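Local coordinates for uncharacterized protein PH0987 (Pyrococcus horikoshii, PDB 2PHC) that is of uncharacterized function but probably binds ATP and acts as a hydrolase of the carboxyltransferase subdomain C and D family, at residues 67-70 / 71-75. Numbering follows the deposited sequence.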
ATOM      1  N   GLU A  67       7.302 -27.668   3.207  1.00 36.46           N
ATOM      2  CA  GLU A  67       6.090 -27.058   2.853  1.00 38.07           C
ATOM      3  C   GLU A  67       5.462 -26.304   4.050  1.00 37.92           C
ATOM      4  O   GLU A  67       5.036 -25.128   3.889  1.00 37.01           O
ATOM      5  CB  GLU A  67       5.129 -28.084   2.307  1.00 39.75           C
ATOM      6  CG  GLU A  67       3.809 -27.488   1.996  1.00 41.38           C
ATOM      7  CD  GLU A  67       2.893 -28.525   1.472  1.00 52.70           C
ATOM      8  OE1 GLU A  67       3.006 -29.708   1.949  1.00 54.02           O
ATOM      9  OE2 GLU A  67       2.055 -28.155   0.601  1.00 53.92           O
ATOM     10  N   SER A  68       5.430 -26.989   5.224  1.00 36.52           N
ATOM     11  CA  SER A  68       4.776 -26.485   6.434  1.00 35.04           C
ATOM     12  C   SER A  68       5.460 -25.253   6.867  1.00 32.65           C
ATOM     13  O   SER A  68       4.783 -24.286   7.166  1.00 31.65           O
ATOM     14  CB  SER A  68       4.753 -27.518   7.614  1.00 35.82           C
ATOM     15  OG  SER A  68       3.927 -28.650   7.271  1.00 39.57           O
ATOM     16  N   TYR A  69       6.787 -25.286   6.920  1.00 29.33           N
ATOM     17  CA  TYR A  69       7.561 -24.164   7.371  1.00 29.98           C
ATOM     18  C   TYR A  69       7.321 -22.856   6.540  1.00 30.66           C
ATOM     19  O   TYR A  69       7.456 -21.728   7.079  1.00 31.60           O
ATOM     20  CB  TYR A  69       9.022 -24.579   7.193  1.00 30.22           C
ATOM     21  CG  TYR A  69      10.058 -23.524   7.558  1.00 34.97           C
ATOM     22  CD1 TYR A  69      10.794 -23.645   8.739  1.00 36.53           C
ATOM     23  CD2 TYR A  69      10.333 -22.418   6.700  1.00 34.52           C
ATOM     24  CE1 TYR A  69      11.767 -22.728   9.073  1.00 38.35           C
ATOM     25  CE2 TYR A  69      11.328 -21.469   7.028  1.00 34.06           C
ATOM     26  CZ  TYR A  69      12.001 -21.628   8.247  1.00 40.53           C
ATOM     27  OH  TYR A  69      12.995 -20.755   8.647  1.00 45.08           O
ATOM     28  N   LEU A  70       7.005 -23.009   5.249  1.00 28.91           N
ATOM     29  CA  LEU A  70       7.015 -21.876   4.341  1.00 31.17           C
ATOM     30  C   LEU A  70       5.648 -21.304   4.531  1.00 30.81           C
ATOM     31  O   LEU A  70       5.470 -20.106   4.436  1.00 30.17           O
ATOM     32  CB  LEU A  70       7.252 -22.276   2.881  1.00 30.37           C
ATOM     33  CG  LEU A  70       8.647 -22.688   2.415  1.00 29.87           C
ATOM     34  CD1 LEU A  70       8.574 -23.147   0.876  1.00 25.32           C
ATOM     35  CD2 LEU A  70       9.580 -21.538   2.596  1.00 28.91           C
ATOM     36  N   LYS A  71       4.701 -22.188   4.868  1.00 30.40           N
ATOM     37  CA  LYS A  71       3.359 -21.755   5.141  1.00 29.27           C
ATOM     38  C   LYS A  71       3.381 -20.879   6.412  1.00 27.97           C
ATOM     39  O   LYS A  71       2.617 -19.937   6.508  1.00 27.43           O
ATOM     40  CB  LYS A  71       2.432 -22.967   5.287  1.00 30.97           C
ATOM     41  CG  LYS A  71       1.661 -23.329   4.060  1.00 32.05           C
ATOM     42  CD  LYS A  71       1.227 -24.787   4.130  1.00 37.97           C
ATOM     43  CE  LYS A  71       0.742 -25.259   2.711  1.00 44.36           C
ATOM     44  NZ  LYS A  71      -0.050 -26.542   2.660  1.00 45.39           N
ATOM     45  N   ARG A  72       4.312 -21.172   7.331  1.00 27.95           N
ATOM     46  CA  ARG A  72       4.344 -20.592   8.690  1.00 28.46           C
ATOM     47  C   ARG A  72       5.099 -19.276   8.681  1.00 26.99           C
ATOM     48  O   ARG A  72       4.664 -18.289   9.232  1.00 25.95           O
ATOM     49  CB  ARG A  72       4.961 -21.590   9.668  1.00 28.51           C
ATOM     50  CG  ARG A  72       4.120 -22.966   9.569  1.00 30.27           C
ATOM     51  CD  ARG A  72       4.562 -24.046  10.439  1.00 32.41           C
ATOM     52  NE  ARG A  72       6.017 -24.204  10.502  1.00 44.04           N
ATOM     53  CZ  ARG A  72       6.627 -25.306  10.957  1.00 43.26           C
ATOM     54  NH1 ARG A  72       5.888 -26.335  11.402  1.00 44.39           N
ATOM     55  NH2 ARG A  72       7.955 -25.352  10.990  1.00 40.82           N
ATOM     56  N   ILE A  73       6.226 -19.282   8.021  1.00 26.59           N
ATOM     57  CA  ILE A  73       6.935 -18.040   7.779  1.00 26.31           C
ATOM     58  C   ILE A  73       6.112 -17.005   6.920  1.00 25.69           C
ATOM     59  O   ILE A  73       6.103 -15.886   7.270  1.00 25.43           O
ATOM     60  CB  ILE A  73       8.423 -18.379   7.396  1.00 28.65           C
ATOM     61  CG1 ILE A  73       9.352 -17.165   7.549  1.00 29.01           C
ATOM     62  CG2 ILE A  73       8.534 -18.976   6.039  1.00 29.10           C
ATOM     63  CD1 ILE A  73      10.683 -17.597   7.867  1.00 31.44           C
ATOM     64  N   SER A  74       5.267 -17.421   5.955  1.00 25.48           N
ATOM     65  CA  SER A  74       4.394 -16.507   5.242  1.00 26.57           C
ATOM     66  C   SER A  74       3.205 -15.885   6.008  1.00 26.37           C
ATOM     67  O   SER A  74       2.756 -14.737   5.702  1.00 25.05           O
ATOM     68  CB  SER A  74       3.837 -17.219   4.010  1.00 27.34           C
ATOM     69  OG  SER A  74       4.817 -18.081   3.502  1.00 31.35           O
ATOM     70  N   ALA A  75       2.657 -16.694   6.941  1.00 24.69           N
ATOM     71  CA  ALA A  75       1.686 -16.284   7.938  1.00 22.66           C
ATOM     72  C   ALA A  75       2.136 -15.201   8.851  1.00 20.95           C
ATOM     73  O   ALA A  75       1.371 -14.316   9.117  1.00 20.70           O
ATOM     74  CB  ALA A  75       1.189 -17.550   8.802  1.00 23.85           C
TER
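Two successive turns of helix 63-82, which packs on helix 21-37 and the four-stranded antiparallel sheet of the N-terminal part of the chain, meet here through i to i+4 pairs such as E67 with K71 and Y69 with I73. E67, with CG anti to its own N (chi1 177°), extends out from the helix and K71 reaches back alongside it, NZ of K71 ending 3.4 Å from OE2 of E67 in a long, weak salt bridge. In the backbone, the carbonyl O of E67 accepts from N of K71 at 3.1 Å and also from N of L70. One residue further on, R72 bends at chi3 (-42°) and folds its guanidinium back over the preceding turn, one face over the backbone N of Y69, which is offset toward the rim of the group; NH2 of R72 comes within 4.0 Å of CD1 of the Y69 ring, the two planes inclined by 49°. At the opposite rim, but on the same side of the ring plane, CE2 of Y69 meets CG2 of I73 at 3.9 Å, while CD1 of I73 reaches toward the hydroxyl end. L70 and I73 are buried and both rest on I34 of helix 21-37, and W41 meets the Y69 ring edge-to-face. N of I73 donates to O of Y69 at 2.9 Å.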